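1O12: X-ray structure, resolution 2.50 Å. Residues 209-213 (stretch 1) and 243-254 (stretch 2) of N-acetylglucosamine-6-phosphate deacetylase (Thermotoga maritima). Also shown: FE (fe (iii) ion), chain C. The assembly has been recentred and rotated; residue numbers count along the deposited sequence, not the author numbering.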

# COMPACT_ATOMS: atom_id res chain seq x y z
N HIS A 209 12.64 3.47 10.13
CA HIS A 209 11.32 3.61 10.77
C HIS A 209 10.23 4.17 9.85
O HIS A 209 9.85 5.35 9.93
CB HIS A 209 11.36 4.34 12.13
CG HIS A 209 12.04 5.67 12.10
ND1 HIS A 209 11.91 6.55 11.06
CD2 HIS A 209 12.86 6.26 13.00
CE1 HIS A 209 12.63 7.63 11.31
NE2 HIS A 209 13.22 7.48 12.48
N PHE A 210 9.77 3.29 8.96
CA PHE A 210 8.72 3.55 7.97
C PHE A 210 7.38 3.62 8.71
O PHE A 210 7.07 2.77 9.54
CB PHE A 210 8.71 2.38 6.98
CG PHE A 210 7.62 2.46 5.93
CD1 PHE A 210 7.91 2.96 4.66
CD2 PHE A 210 6.33 2.02 6.20
CE1 PHE A 210 6.94 3.02 3.69
CE2 PHE A 210 5.34 2.07 5.24
CZ PHE A 210 5.64 2.57 3.97
N PRO A 211 6.55 4.62 8.38
CA PRO A 211 6.78 5.67 7.39
C PRO A 211 7.07 7.01 8.05
O PRO A 211 6.93 8.06 7.42
CB PRO A 211 5.47 5.71 6.65
CG PRO A 211 4.52 5.64 7.82
CD PRO A 211 5.12 4.58 8.73
N ASN A 212 7.45 6.98 9.33
CA ASN A 212 7.72 8.25 10.00
C ASN A 212 8.93 8.95 9.36
O ASN A 212 9.93 8.31 9.04
CB ASN A 212 8.00 8.04 11.50
CG ASN A 212 7.05 7.02 12.15
OD1 ASN A 212 7.43 5.87 12.42
ND2 ASN A 212 5.81 7.45 12.43
N GLY A 213 8.83 10.26 9.17
CA GLY A 213 9.95 11.01 8.60
C GLY A 213 10.10 10.91 7.10
O GLY A 213 11.20 10.97 6.56
N VAL A 243 1.74 3.82 18.53
CA VAL A 243 1.77 5.26 18.36
C VAL A 243 2.47 5.70 17.06
O VAL A 243 1.90 6.48 16.29
CB VAL A 243 2.45 5.91 19.58
CG1 VAL A 243 2.35 7.43 19.50
CG2 VAL A 243 1.78 5.38 20.85
N HIS A 244 3.70 5.21 16.81
CA HIS A 244 4.41 5.56 15.57
C HIS A 244 3.61 5.07 14.36
O HIS A 244 3.70 5.65 13.27
CB HIS A 244 5.81 4.97 15.57
CG HIS A 244 6.77 5.70 16.45
ND1 HIS A 244 6.72 5.61 17.83
CD2 HIS A 244 7.73 6.60 16.16
CE1 HIS A 244 7.62 6.43 18.35
NE2 HIS A 244 8.24 7.04 17.36
N LEU A 245 2.84 4.01 14.55
CA LEU A 245 1.92 3.48 13.54
C LEU A 245 0.71 2.96 14.30
O LEU A 245 0.84 2.44 15.42
CB LEU A 245 2.48 2.28 12.79
CG LEU A 245 3.68 2.34 11.87
CD1 LEU A 245 4.94 2.46 12.70
CD2 LEU A 245 3.70 1.03 11.05
N SER A 246 -0.47 3.08 13.72
CA SER A 246 -1.63 2.54 14.40
C SER A 246 -1.68 1.06 14.07
O SER A 246 -1.01 0.60 13.13
CB SER A 246 -2.91 3.22 13.90
OG SER A 246 -3.14 2.97 12.52
N ARG A 247 -2.46 0.31 14.82
CA ARG A 247 -2.60 -1.10 14.55
C ARG A 247 -3.07 -1.29 13.07
O ARG A 247 -2.57 -2.17 12.37
CB ARG A 247 -3.56 -1.72 15.58
CG ARG A 247 -4.95 -2.13 15.05
CD ARG A 247 -5.25 -3.63 15.25
NE ARG A 247 -5.25 -4.00 16.67
CZ ARG A 247 -5.28 -5.26 17.12
NH1 ARG A 247 -5.28 -5.50 18.44
NH2 ARG A 247 -5.29 -6.28 16.25
N GLU A 248 -3.98 -0.46 12.58
CA GLU A 248 -4.40 -0.62 11.18
C GLU A 248 -3.23 -0.44 10.18
O GLU A 248 -3.12 -1.21 9.24
CB GLU A 248 -5.52 0.37 10.84
CG GLU A 248 -6.75 0.19 11.70
CD GLU A 248 -6.50 0.59 13.16
OE1 GLU A 248 -5.93 1.69 13.39
OE2 GLU A 248 -6.90 -0.18 14.08
N MSE A 249 -2.37 0.55 10.40
CA MSE A 249 -1.22 0.78 9.52
C MSE A 249 -0.31 -0.45 9.48
O MSE A 249 0.08 -0.92 8.40
CB MSE A 249 -0.38 1.95 10.00
CG MSE A 249 -0.21 3.06 8.98
SE MSE A 249 0.33 2.54 7.16
CE MSE A 249 1.09 4.27 6.62
N VAL A 250 0.06 -0.91 10.67
CA VAL A 250 0.89 -2.09 10.81
C VAL A 250 0.24 -3.23 10.03
O VAL A 250 0.91 -3.95 9.28
CB VAL A 250 1.03 -2.53 12.30
CG1 VAL A 250 1.80 -3.84 12.37
CG2 VAL A 250 1.72 -1.45 13.10
N LYS A 251 -1.06 -3.41 10.23
CA LYS A 251 -1.78 -4.46 9.53
C LYS A 251 -1.66 -4.29 8.02
O LYS A 251 -1.53 -5.27 7.29
CB LYS A 251 -3.24 -4.48 9.92
CG LYS A 251 -3.83 -5.88 10.01
CD LYS A 251 -5.19 -5.87 10.75
CE LYS A 251 -5.04 -5.29 12.17
NZ LYS A 251 -6.33 -5.21 12.94
N LEU A 252 -1.69 -3.04 7.56
CA LEU A 252 -1.55 -2.73 6.14
C LEU A 252 -0.13 -3.02 5.64
O LEU A 252 0.07 -3.70 4.64
CB LEU A 252 -1.91 -1.26 5.88
CG LEU A 252 -1.74 -0.75 4.44
CD1 LEU A 252 -2.42 -1.73 3.44
CD2 LEU A 252 -2.32 0.67 4.34
N VAL A 253 0.88 -2.51 6.34
CA VAL A 253 2.25 -2.77 5.91
C VAL A 253 2.49 -4.28 5.88
O VAL A 253 3.12 -4.82 4.95
CB VAL A 253 3.28 -2.10 6.82
CG1 VAL A 253 4.67 -2.50 6.38
CG2 VAL A 253 3.11 -0.60 6.77
N TYR A 254 1.98 -4.98 6.88
CA TYR A 254 2.16 -6.43 6.91
C TYR A 254 1.53 -7.06 5.67
O TYR A 254 2.15 -7.87 4.98
CB TYR A 254 1.56 -7.00 8.18
CG TYR A 254 1.45 -8.50 8.16
CD1 TYR A 254 2.58 -9.30 7.98
CD2 TYR A 254 0.21 -9.12 8.35
CE1 TYR A 254 2.48 -10.69 7.99
CE2 TYR A 254 0.10 -10.50 8.37
CZ TYR A 254 1.23 -11.28 8.19
OH TYR A 254 1.11 -12.65 8.26
FE FE C . 14.57 9.08 13.48

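Residues 211-213 are loop, and a cis peptide bond precedes Pro211. Gly213 has phi/psi of 79/31, where a side chain would press against the carbonyl O of Asn212. The second stretch starts as loop and enters a helix at Arg247. Ser246 is the N-cap, and its OG accepts a weak capping bond from Met249 N at 3.3 Å. The backbones come closest near Asn212 and His244, whose CA atoms lie 7.0 Å apart.

One hydrogen bond joins the stretches. Asn212 ND2 donates to His244 O at 2.9 Å, and the angle of 166° makes it nearly straight. The side chain of Asn212 thus satisfies a loop carbonyl ahead of the helix. Its OD1 lies at the edge of the His244 ring, 3.7 Å from His244 CB.

The remaining contacts are mainly apolar. Pro211 CD packs 4.1 Å from Leu245 CG, and Pro211 CG lies 3.9 Å from CE of Met249, a selenomethionine. One helical turn further on, Val253 CG2 meets Phe210 CE2 at 3.8 Å, approaching the ring obliquely. Met249 and Val253 both point toward the first stretch, as their i to i+4 spacing allows.

His209 makes no contact with the second stretch. Its NE2 binds the iron at 2.3 Å, while its ND1 gives a weak bond to Asn212 O at 3.3 Å.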